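Local coordinates for protein lysyl-trna-dependent l-ysyl-phosphatidylgycerol synthase (Bacillus licheniformis, PDB 4V36) that transfers lysine from lysyl-tRNA to the membrane lipid phosphatidylglycerol, a modification linked to bacterial resistance, at residues Met260-Asn265 and Tyr288-Ser293; Arg41-Ser46 and Pro75-Glu80; Leu31-Phe36 and Glu188-Lys193; Ile221-Met226 and Ala239-Leu244. All coordinates share one frame; numbering follows the deposited sequence.

Interaction 1 of 4, residues Met260-Asn265 and Tyr288-Ser293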
# COMPACT_ATOMS: atom_id res chain seq x y z
N MET A 260 3.24 -0.01 5.50
CA MET A 260 2.84 0.01 6.90
C MET A 260 3.52 -1.08 7.71
O MET A 260 3.79 -2.18 7.22
CB MET A 260 1.31 -0.13 7.01
CG MET A 260 0.76 0.27 8.37
SD MET A 260 -1.04 0.33 8.42
CE MET A 260 -1.43 -1.40 8.20
N ALA A 261 3.82 -0.76 8.97
CA ALA A 261 4.39 -1.72 9.90
C ALA A 261 3.53 -1.76 11.16
O ALA A 261 2.85 -0.79 11.48
CB ALA A 261 5.83 -1.34 10.24
N PRO A 262 3.55 -2.90 11.87
CA PRO A 262 2.77 -2.98 13.12
C PRO A 262 3.28 -2.00 14.17
O PRO A 262 4.45 -1.64 14.16
CB PRO A 262 2.98 -4.43 13.57
CG PRO A 262 4.25 -4.85 12.91
CD PRO A 262 4.25 -4.16 11.58
N LEU A 263 2.38 -1.57 15.05
CA LEU A 263 2.75 -0.65 16.12
C LEU A 263 3.69 -1.33 17.12
O LEU A 263 3.69 -2.56 17.24
CB LEU A 263 1.51 -0.14 16.85
CG LEU A 263 0.49 0.65 16.02
CD1 LEU A 263 -0.73 0.96 16.86
CD2 LEU A 263 1.12 1.93 15.49
N SER A 264 4.47 -0.54 17.83
CA SER A 264 5.28 -1.06 18.92
C SER A 264 4.40 -1.27 20.14
O SER A 264 3.20 -0.99 20.11
CB SER A 264 6.44 -0.11 19.24
OG SER A 264 5.96 1.18 19.55
N ASN A 265 4.99 -1.76 21.23
CA ASN A 265 4.23 -2.00 22.46
C ASN A 265 3.96 -0.72 23.24
O ASN A 265 3.64 -0.78 24.43
CB ASN A 265 4.96 -3.01 23.34
CG ASN A 265 6.33 -2.52 23.77
OD1 ASN A 265 6.46 -1.77 24.74
ND2 ASN A 265 7.36 -2.95 23.06
N TYR A 288 -2.08 -9.46 6.66
CA TYR A 288 -2.83 -8.87 5.56
C TYR A 288 -2.62 -7.36 5.44
O TYR A 288 -3.00 -6.76 4.43
CB TYR A 288 -4.33 -9.16 5.73
CG TYR A 288 -4.70 -10.63 5.59
CD1 TYR A 288 -4.43 -11.53 6.62
CD2 TYR A 288 -5.32 -11.10 4.45
CE1 TYR A 288 -4.77 -12.87 6.50
CE2 TYR A 288 -5.66 -12.43 4.32
CZ TYR A 288 -5.38 -13.31 5.35
OH TYR A 288 -5.72 -14.64 5.22
N MET A 289 -2.03 -6.75 6.46
CA MET A 289 -1.91 -5.30 6.49
C MET A 289 -0.46 -4.82 6.39
O MET A 289 -0.21 -3.64 6.13
CB MET A 289 -2.54 -4.75 7.76
CG MET A 289 -3.99 -5.15 7.97
SD MET A 289 -4.85 -4.06 9.11
CE MET A 289 -3.59 -3.79 10.35
N TYR A 290 0.49 -5.72 6.60
CA TYR A 290 1.89 -5.34 6.63
C TYR A 290 2.68 -6.02 5.51
O TYR A 290 2.97 -7.21 5.57
CB TYR A 290 2.50 -5.67 7.99
CG TYR A 290 1.61 -5.26 9.14
CD1 TYR A 290 1.36 -3.92 9.40
CD2 TYR A 290 1.01 -6.21 9.96
CE1 TYR A 290 0.55 -3.53 10.45
CE2 TYR A 290 0.19 -5.83 11.01
CZ TYR A 290 -0.03 -4.49 11.25
OH TYR A 290 -0.85 -4.12 12.30
N SER A 291 3.03 -5.24 4.49
CA SER A 291 3.72 -5.76 3.32
C SER A 291 5.19 -6.07 3.58
O SER A 291 5.75 -5.64 4.59
CB SER A 291 3.59 -4.77 2.15
OG SER A 291 4.05 -3.48 2.53
N PHE A 292 5.79 -6.81 2.66
CA PHE A 292 7.21 -7.19 2.72
C PHE A 292 7.53 -8.00 3.97
O PHE A 292 7.74 -9.21 3.90
CB PHE A 292 8.10 -5.94 2.64
CG PHE A 292 7.63 -4.93 1.64
CD1 PHE A 292 7.57 -5.25 0.29
CD2 PHE A 292 7.24 -3.67 2.05
CE1 PHE A 292 7.14 -4.32 -0.63
CE2 PHE A 292 6.81 -2.73 1.13
CZ PHE A 292 6.75 -3.06 -0.21
N SER A 293 7.58 -7.32 5.12
CA SER A 293 7.86 -8.00 6.37
C SER A 293 6.88 -7.57 7.46
O SER A 293 6.56 -6.39 7.59
CB SER A 293 9.29 -7.72 6.83
OG SER A 293 9.61 -8.45 8.00
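Pro262 lies over one face of the Tyr290 ring, and this pairing is the tight half of the contact. Its CD stands 3.8 Å from the ring centroid of Tyr290 and 18° off the ring normal, a CH-pi contact displaced toward the rim on the CG side. Pro262 CB reaches the far end of the same ring, 3.8 Å from Tyr290 CZ, so the two carbons span its length. The opposite face is closed from within the loop by Met289 CB, over the ring centre, which leaves the ring clamped between a proline and its own chain neighbour. Met260 comes in beside this sandwich. Its chain runs extended to SD and then bends at chi3 (67°), which brings CE to 3.6 Å from Met289 CB and 3.7 Å from Tyr290 CE1. The same methyl lies 3.3 Å from Met289 O. The Tyr290 hydroxyl is held by a hydrogen bond to Leu115 O on strand 111-122.

The backbones stay looser: Met260 O and Ser291 N are 4.2 Å apart, and the two segments are joined by packing rather than by hydrogen bonds. Beyond Pro262, whose carbonyl is held by Arg296 NH1, the chain moves away from residues 288-293, and Ser264 and the poorly ordered Asn265 lie on the solvent side. The arrangement pins a loop against the C-terminal end of strand 255-261, within a domain of the acetyltransferase clan. The Ser291 side chain is about 4 Å from the bound lysine amide, so the loop comes up beside the ligand pocket.

Interaction 2 of 4, residues Arg41-Ser46 and Pro75-Glu80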
# COMPACT_ATOMS: atom_id res chain seq x y z
N ARG A 41 -15.02 -0.08 -6.31
CA ARG A 41 -15.93 0.85 -6.97
C ARG A 41 -15.52 2.29 -6.68
O ARG A 41 -14.87 2.57 -5.67
CB ARG A 41 -17.37 0.61 -6.52
CG ARG A 41 -17.91 -0.77 -6.87
CD ARG A 41 -19.39 -0.89 -6.57
NE ARG A 41 -20.19 0.06 -7.35
CZ ARG A 41 -20.65 -0.19 -8.57
NH1 ARG A 41 -20.40 -1.35 -9.16
NH2 ARG A 41 -21.36 0.73 -9.21
N PHE A 42 -15.89 3.20 -7.57
CA PHE A 42 -15.51 4.60 -7.43
C PHE A 42 -16.71 5.49 -7.16
O PHE A 42 -17.81 5.25 -7.66
CB PHE A 42 -14.78 5.08 -8.69
CG PHE A 42 -13.47 4.39 -8.94
CD1 PHE A 42 -12.76 3.82 -7.89
CD2 PHE A 42 -12.94 4.31 -10.22
CE1 PHE A 42 -11.55 3.19 -8.12
CE2 PHE A 42 -11.74 3.68 -10.45
CZ PHE A 42 -11.04 3.12 -9.40
N PHE A 43 -16.49 6.53 -6.35
CA PHE A 43 -17.53 7.52 -6.08
C PHE A 43 -16.97 8.92 -6.27
O PHE A 43 -16.29 9.45 -5.39
CB PHE A 43 -18.09 7.35 -4.67
CG PHE A 43 -19.25 8.26 -4.37
CD1 PHE A 43 -20.55 7.87 -4.66
CD2 PHE A 43 -19.04 9.51 -3.80
CE1 PHE A 43 -21.61 8.71 -4.38
CE2 PHE A 43 -20.10 10.35 -3.52
CZ PHE A 43 -21.39 9.95 -3.81
N TYR A 44 -17.25 9.52 -7.42
CA TYR A 44 -16.81 10.88 -7.69
C TYR A 44 -17.80 11.89 -7.13
O TYR A 44 -19.01 11.68 -7.19
CB TYR A 44 -16.63 11.10 -9.20
CG TYR A 44 -15.48 10.33 -9.80
CD1 TYR A 44 -14.20 10.88 -9.84
CD2 TYR A 44 -15.66 9.06 -10.32
CE1 TYR A 44 -13.14 10.18 -10.39
CE2 TYR A 44 -14.61 8.35 -10.87
CZ TYR A 44 -13.35 8.92 -10.90
OH TYR A 44 -12.30 8.22 -11.45
N SER A 45 -17.28 12.97 -6.57
CA SER A 45 -18.12 14.03 -6.02
C SER A 45 -18.80 14.80 -7.15
O SER A 45 -18.34 14.77 -8.29
CB SER A 45 -17.31 14.97 -5.14
OG SER A 45 -16.24 15.56 -5.87
N SER A 46 -19.88 15.49 -6.82
CA SER A 46 -20.60 16.30 -7.80
C SER A 46 -19.73 17.44 -8.31
O SER A 46 -19.89 17.91 -9.44
CB SER A 46 -21.89 16.85 -7.19
OG SER A 46 -21.62 17.63 -6.04
N PRO A 75 -14.53 17.47 2.25
CA PRO A 75 -15.76 17.42 3.06
C PRO A 75 -17.01 17.17 2.22
O PRO A 75 -17.96 16.55 2.70
CB PRO A 75 -15.82 18.81 3.70
CG PRO A 75 -14.41 19.27 3.72
CD PRO A 75 -13.80 18.73 2.47
N LEU A 76 -16.99 17.63 0.97
CA LEU A 76 -18.14 17.47 0.08
C LEU A 76 -18.35 16.02 -0.33
O LEU A 76 -19.47 15.51 -0.28
CB LEU A 76 -17.97 18.35 -1.16
CG LEU A 76 -19.07 18.24 -2.22
CD1 LEU A 76 -20.43 18.58 -1.62
CD2 LEU A 76 -18.77 19.14 -3.40
N VAL A 77 -17.27 15.35 -0.75
CA VAL A 77 -17.37 13.98 -1.24
C VAL A 77 -17.71 13.01 -0.11
O VAL A 77 -18.44 12.04 -0.31
CB VAL A 77 -16.06 13.54 -1.95
CG1 VAL A 77 -14.88 13.57 -0.99
CG2 VAL A 77 -16.23 12.15 -2.56
N ILE A 78 -17.20 13.29 1.09
CA ILE A 78 -17.49 12.46 2.25
C ILE A 78 -18.96 12.62 2.64
O ILE A 78 -19.63 11.66 3.00
CB ILE A 78 -16.58 12.81 3.44
CG1 ILE A 78 -15.13 12.46 3.11
CG2 ILE A 78 -17.02 12.07 4.70
CD1 ILE A 78 -14.15 12.86 4.19
N LYS A 79 -19.44 13.86 2.56
CA LYS A 79 -20.83 14.17 2.87
C LYS A 79 -21.79 13.46 1.90
O LYS A 79 -22.77 12.86 2.32
CB LYS A 79 -21.06 15.68 2.82
CG LYS A 79 -22.47 16.12 3.17
CD LYS A 79 -22.59 17.63 3.14
CE LYS A 79 -23.99 18.10 3.50
NZ LYS A 79 -24.10 19.58 3.46
N GLU A 80 -21.48 13.54 0.61
CA GLU A 80 -22.31 12.92 -0.41
C GLU A 80 -22.28 11.40 -0.34
O GLU A 80 -23.31 10.74 -0.49
CB GLU A 80 -21.87 13.38 -1.81
CG GLU A 80 -22.10 14.86 -2.07
CD GLU A 80 -21.54 15.30 -3.41
OE1 GLU A 80 -20.83 14.50 -4.06
OE2 GLU A 80 -21.80 16.45 -3.82
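Ser46 N gives a hydrogen bond of 3.1 Å to Glu80 OE1, with an N-H...O angle of 156°. The second oxygen of the carboxylate is taken by the serine hydroxyl: Ser46 OG donates to Glu80 OE2 at 2.5 Å, a length to be read with caution because Ser46 is poorly ordered. Both oxygens use their syn lone pairs; if the short hydroxyl bond is real, Ser46 holds both and would limit rotation of the carboxylate. Glu80 arrives with CG anti to its carbonyl carbon (chi1 -66°), and from there the chain is extended, reaching from the helix across to the end of the strand. Ser45 packs between the carboxylate and Val77, its CA 3.4 Å from Glu80 OE1 and its CB 3.7 Å from Val77 CB, while its own hydroxyl bonds to Ala50 N.

The apolar part lies alongside. The Phe43 ring meets Glu80 by its edge: Glu80 CB lies in the ring plane, 3.9 Å from Phe43 CE2. Ring and carboxylate planes stand 78° apart. Val77 and Phe43 lie alongside with their ends pointing opposite ways, Val77 CG2 4.1 Å from Phe43 CD2. At the outer margin Leu76 CD2 approaches Ser46 OG only loosely.

Helix 74-87 links the neighbouring parallel strands 60-69 and 91-97, a beta-alpha-beta crossover, and the contact packs it against edge strand 41-44. That strand runs antiparallel to strand 50-57, with backbone hydrogen bonds between Phe43 and Ile52. Val77 also touches Ala50, and Phe81 of the helix meets the Phe43 ring edge-to-face.

Interaction 3 of 4, residues Leu31-Phe36 and Glu188-Lys193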
# COMPACT_ATOMS: atom_id res chain seq x y z
N LEU A 31 -2.84 5.45 -1.55
CA LEU A 31 -3.58 4.26 -1.94
C LEU A 31 -4.36 4.47 -3.24
O LEU A 31 -5.16 3.61 -3.64
CB LEU A 31 -4.53 3.84 -0.82
CG LEU A 31 -3.89 3.65 0.56
CD1 LEU A 31 -4.96 3.52 1.63
CD2 LEU A 31 -2.97 2.44 0.56
N SER A 32 -4.13 5.60 -3.89
CA SER A 32 -4.87 5.96 -5.10
C SER A 32 -4.57 5.03 -6.27
O SER A 32 -5.47 4.69 -7.04
CB SER A 32 -4.56 7.41 -5.50
OG SER A 32 -4.92 8.31 -4.47
N HIS A 33 -3.32 4.62 -6.39
CA HIS A 33 -2.89 3.79 -7.51
C HIS A 33 -3.53 2.41 -7.48
O HIS A 33 -3.63 1.74 -8.51
CB HIS A 33 -1.36 3.66 -7.53
CG HIS A 33 -0.82 3.06 -8.79
ND1 HIS A 33 -0.32 1.78 -8.85
CD2 HIS A 33 -0.70 3.58 -10.04
CE1 HIS A 33 0.08 1.53 -10.08
NE2 HIS A 33 -0.14 2.60 -10.82
N LEU A 34 -3.97 1.99 -6.30
CA LEU A 34 -4.59 0.67 -6.14
C LEU A 34 -5.95 0.58 -6.85
O LEU A 34 -6.52 -0.51 -6.96
CB LEU A 34 -4.75 0.34 -4.66
CG LEU A 34 -3.44 0.06 -3.92
CD1 LEU A 34 -3.70 -0.22 -2.46
CD2 LEU A 34 -2.70 -1.09 -4.58
N GLY A 35 -6.45 1.72 -7.31
CA GLY A 35 -7.70 1.75 -8.05
C GLY A 35 -7.59 1.12 -9.43
O GLY A 35 -8.60 0.83 -10.07
N PHE A 36 -6.36 0.91 -9.88
CA PHE A 36 -6.13 0.31 -11.20
C PHE A 36 -6.22 -1.21 -11.15
O PHE A 36 -6.04 -1.88 -12.17
CB PHE A 36 -4.77 0.74 -11.75
CG PHE A 36 -4.69 2.20 -12.09
CD1 PHE A 36 -5.38 2.71 -13.18
CD2 PHE A 36 -3.92 3.06 -11.33
CE1 PHE A 36 -5.30 4.05 -13.50
CE2 PHE A 36 -3.84 4.40 -11.64
CZ PHE A 36 -4.53 4.90 -12.73
N GLU A 188 -1.79 -7.88 -15.35
CA GLU A 188 -1.07 -7.30 -16.48
C GLU A 188 -1.47 -5.85 -16.75
O GLU A 188 -0.61 -5.01 -16.98
CB GLU A 188 -1.28 -8.16 -17.72
CG GLU A 188 -0.81 -9.60 -17.53
CD GLU A 188 -1.31 -10.53 -18.60
OE1 GLU A 188 -2.05 -10.08 -19.50
OE2 GLU A 188 -0.96 -11.73 -18.55
N ASP A 189 -2.77 -5.57 -16.72
CA ASP A 189 -3.26 -4.20 -16.88
C ASP A 189 -2.65 -3.28 -15.83
O ASP A 189 -2.18 -2.19 -16.14
CB ASP A 189 -4.79 -4.16 -16.78
CG ASP A 189 -5.47 -4.45 -18.10
OD1 ASP A 189 -4.96 -4.01 -19.15
OD2 ASP A 189 -6.53 -5.12 -18.08
N TYR A 190 -2.68 -3.74 -14.58
CA TYR A 190 -2.15 -2.98 -13.45
C TYR A 190 -0.65 -2.74 -13.59
O TYR A 190 -0.16 -1.65 -13.28
CB TYR A 190 -2.45 -3.73 -12.15
CG TYR A 190 -1.83 -3.12 -10.91
CD1 TYR A 190 -2.22 -1.87 -10.46
CD2 TYR A 190 -0.87 -3.82 -10.18
CE1 TYR A 190 -1.66 -1.32 -9.32
CE2 TYR A 190 -0.31 -3.27 -9.04
CZ TYR A 190 -0.70 -2.02 -8.62
OH TYR A 190 -0.15 -1.47 -7.49
N LEU A 191 0.07 -3.75 -14.06
CA LEU A 191 1.53 -3.66 -14.17
C LEU A 191 1.99 -2.72 -15.28
O LEU A 191 3.13 -2.26 -15.28
CB LEU A 191 2.11 -5.06 -14.41
CG LEU A 191 2.02 -6.02 -13.22
CD1 LEU A 191 2.62 -7.37 -13.57
CD2 LEU A 191 2.70 -5.42 -12.00
N GLN A 192 1.10 -2.42 -16.23
CA GLN A 192 1.43 -1.51 -17.32
C GLN A 192 1.31 -0.05 -16.90
O GLN A 192 1.69 0.85 -17.65
CB GLN A 192 0.51 -1.76 -18.53
CG GLN A 192 0.65 -3.14 -19.16
CD GLN A 192 1.90 -3.28 -20.01
OE1 GLN A 192 2.64 -2.33 -20.21
NE2 GLN A 192 2.12 -4.49 -20.53
N LYS A 193 0.80 0.18 -15.69
CA LYS A 193 0.49 1.53 -15.23
C LYS A 193 1.65 2.23 -14.53
O LYS A 193 1.54 3.39 -14.15
CB LYS A 193 -0.72 1.49 -14.29
CG LYS A 193 -2.00 0.99 -14.94
CD LYS A 193 -2.54 1.99 -15.94
CE LYS A 193 -3.86 1.52 -16.54
NZ LYS A 193 -3.69 0.26 -17.32
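His33 and Tyr190 form the aromatic part of the contact, an oblique aromatic pair with ring planes inclined at 48° and centroids 5.2 Å apart. Tyr190 CE1 touches the imidazole at ND1, 3.4 Å away, while the tyrosine hydroxyl lies at the imidazole edge. His33 CG is anti to the backbone N (chi1 -168°), and ND1 and CE1 of the ring beyond it meet Tyr190 CE1.

Apolar contacts flank this pair. Phe36 CB meets the edge of the Tyr190 ring at CD1 (3.9 Å), and Leu34 CD2 lies beside its hydroxyl. Lys193 CD lies over one face of the Phe36 ring, with Lys193 CE 3.9 Å from Phe36 CD1. The contact thus joins a 3-10 turn from the N-terminal half to the short helix 188-191 of the other half, consistent with two acetyltransferase-like lobes meeting around the ligand pocket.

Polar groups look elsewhere. Tyr190 OH is hydrogen-bonded to Asp224 of that pocket. Lys193 NZ turns back to the helix before it, donating to Asp189 O at 3.1 Å from 46° above the carbonyl plane; Gln192 N reaches the same oxygen from the opposite face. His33 NE2, buried beside Lys193 CB, has no partner in the model.

Interaction 4 of 4, residues Ile221-Met226 and Ala239-Leu244. With LYN (2,6-diamino-hexanoic acid amide), chain C.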
# COMPACT_ATOMS: atom_id res chain seq x y z
N ILE A 221 8.24 8.37 -3.15
CA ILE A 221 7.83 7.22 -3.94
C ILE A 221 7.69 5.99 -3.06
O ILE A 221 8.01 6.03 -1.87
CB ILE A 221 8.82 6.91 -5.07
CG1 ILE A 221 10.25 6.83 -4.52
CG2 ILE A 221 8.72 7.95 -6.17
CD1 ILE A 221 11.27 6.35 -5.52
N SER A 222 7.21 4.91 -3.66
CA SER A 222 7.13 3.63 -2.97
C SER A 222 6.93 2.51 -3.97
O SER A 222 6.81 2.75 -5.17
CB SER A 222 6.00 3.62 -1.94
OG SER A 222 4.84 2.99 -2.46
N ILE A 223 6.88 1.29 -3.46
CA ILE A 223 6.58 0.14 -4.29
C ILE A 223 5.34 -0.56 -3.76
O ILE A 223 4.87 -0.27 -2.66
CB ILE A 223 7.75 -0.86 -4.33
CG1 ILE A 223 8.06 -1.36 -2.92
CG2 ILE A 223 8.98 -0.21 -4.95
CD1 ILE A 223 9.19 -2.36 -2.87
N ASP A 224 4.80 -1.48 -4.56
CA ASP A 224 3.63 -2.23 -4.16
C ASP A 224 4.00 -3.70 -4.03
O ASP A 224 3.95 -4.27 -2.94
CB ASP A 224 2.50 -2.04 -5.18
CG ASP A 224 1.23 -2.75 -4.78
OD1 ASP A 224 1.06 -3.07 -3.58
OD2 ASP A 224 0.38 -2.96 -5.67
N LEU A 225 4.39 -4.30 -5.15
CA LEU A 225 4.84 -5.69 -5.15
C LEU A 225 6.36 -5.76 -5.01
O LEU A 225 7.08 -4.96 -5.60
CB LEU A 225 4.41 -6.39 -6.44
CG LEU A 225 2.97 -6.92 -6.56
CD1 LEU A 225 1.95 -5.80 -6.59
CD2 LEU A 225 2.84 -7.80 -7.80
N MET A 226 6.82 -6.72 -4.22
CA MET A 226 8.24 -7.05 -4.16
C MET A 226 8.38 -8.57 -4.09
O MET A 226 8.13 -9.17 -3.04
CB MET A 226 8.93 -6.40 -2.96
CG MET A 226 10.35 -6.91 -2.74
SD MET A 226 11.19 -6.21 -1.30
CE MET A 226 11.76 -4.64 -1.95
N ALA A 239 18.66 -5.91 0.13
CA ALA A 239 19.41 -5.47 -1.04
C ALA A 239 18.56 -4.62 -1.97
O ALA A 239 19.01 -3.59 -2.47
CB ALA A 239 19.96 -6.67 -1.78
N LEU A 240 17.32 -5.05 -2.19
CA LEU A 240 16.41 -4.35 -3.09
C LEU A 240 16.10 -2.94 -2.61
O LEU A 240 16.07 -2.00 -3.41
CB LEU A 240 15.12 -5.14 -3.28
CG LEU A 240 15.24 -6.47 -4.02
CD1 LEU A 240 13.88 -7.12 -4.19
CD2 LEU A 240 15.92 -6.28 -5.37
N PHE A 241 15.85 -2.79 -1.31
CA PHE A 241 15.56 -1.48 -0.75
C PHE A 241 16.78 -0.56 -0.84
O PHE A 241 16.64 0.64 -1.03
CB PHE A 241 15.10 -1.59 0.71
CG PHE A 241 13.65 -1.95 0.85
CD1 PHE A 241 12.66 -1.11 0.37
CD2 PHE A 241 13.27 -3.13 1.48
CE1 PHE A 241 11.33 -1.43 0.51
CE2 PHE A 241 11.94 -3.46 1.61
CZ PHE A 241 10.96 -2.61 1.13
N ILE A 242 17.97 -1.14 -0.71
CA ILE A 242 19.21 -0.38 -0.85
C ILE A 242 19.36 0.12 -2.28
O ILE A 242 19.66 1.30 -2.50
CB ILE A 242 20.44 -1.22 -0.46
CG1 ILE A 242 20.43 -1.53 1.04
CG2 ILE A 242 21.72 -0.50 -0.82
CD1 ILE A 242 21.52 -2.48 1.48
N TYR A 243 19.14 -0.77 -3.24
CA TYR A 243 19.17 -0.39 -4.65
C TYR A 243 18.07 0.62 -4.98
O TYR A 243 18.29 1.55 -5.76
CB TYR A 243 19.04 -1.62 -5.55
CG TYR A 243 20.29 -2.46 -5.65
CD1 TYR A 243 21.47 -1.93 -6.18
CD2 TYR A 243 20.30 -3.78 -5.23
CE1 TYR A 243 22.61 -2.70 -6.27
CE2 TYR A 243 21.44 -4.56 -5.33
CZ TYR A 243 22.59 -4.01 -5.85
OH TYR A 243 23.73 -4.77 -5.94
N LEU A 244 16.90 0.42 -4.39
CA LEU A 244 15.77 1.33 -4.60
C LEU A 244 16.07 2.72 -4.07
O LEU A 244 15.79 3.72 -4.73
CB LEU A 244 14.51 0.78 -3.93
CG LEU A 244 13.69 -0.23 -4.72
CD1 LEU A 244 12.53 -0.75 -3.89
CD2 LEU A 244 13.18 0.39 -6.01
N LYN C . 4.13 -8.43 -2.97
CA LYN C . 2.68 -8.52 -2.89
CB LYN C . 2.29 -9.69 -2.00
CG LYN C . 0.78 -9.80 -1.82
CD LYN C . 0.35 -11.24 -1.60
CE LYN C . 0.97 -11.83 -0.34
NZ LYN C . 0.55 -13.26 -0.20
C LYN C . 2.12 -7.24 -2.34
O LYN C . 2.67 -6.70 -1.39
NT LYN C . 1.04 -6.71 -2.91
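Met226 sets its terminal methyl over the face of the Phe241 ring: CE is 3.8 Å from the ring centroid and only 14° off the normal. The sulfur lies farther out, SD 4.7 Å from the Phe241 centroid and 35° off the normal, so this Met-aromatic contact is led by the methyl. The chain leaves the strand extended, with CG anti to the backbone N, and bends at chi3 (-82°), which places CE against the ring. The same methyl meets Leu240 CB at 3.6 Å. Met226 and Leu240 run side by side in opposing senses, CG of the methionine resting against Leu240 CD1.

Ile223 supplies the other half of the packing. Its CG2 is 3.7 Å from Leu244 CD1, and its CD1 touches both Leu244 CD1 and the Phe241 ring. All five residues are buried, and the contact is entirely apolar.

Between Ile223 and Met226 the strand direction breaks at Asp224, and the backbone there lines the pocket of the bound lysine amide. Asp224 O lies 3.2 Å from O of the ligand and Met226 N 3.4 Å from its N, while Leu225 places CG near the ligand CA. Met226 therefore has its backbone at the ligand and its side chain on the helix.

The contact fastens helix 236-251 onto strand 220-228 within the beta-alpha-beta unit completed by strand 255-261, the parallel neighbour. Met210 of strand 206-213 touches Met226, Leu240 and Leu244, and helix 134-145 packs against the helix at Ala239, Ile242 and Tyr243.

From the N terminus, interaction 3 opens first and closes the longest loop, with 151 residues between its segments. Interaction 2 is nested inside it, spanning 28 residues and tying the edge strand 41-44 to helix 74-87; Phe42 CZ touches Gly35 O, 3.4 Å away. Interactions 4 and 1 follow in series, closing loops of 12 and 22 residues, and no pair crosses. Interaction 3 joins the two halves of the chain. Phe292, from interaction 1, packs on Ile223, Met226 and Phe241, so interactions 1 and 4 meet beside the ligand, with interaction 3 joined to them through Tyr190 and Asp224. Interaction 2 lies at the far end of the sheet that interactions 1, 2 and 4 all reach.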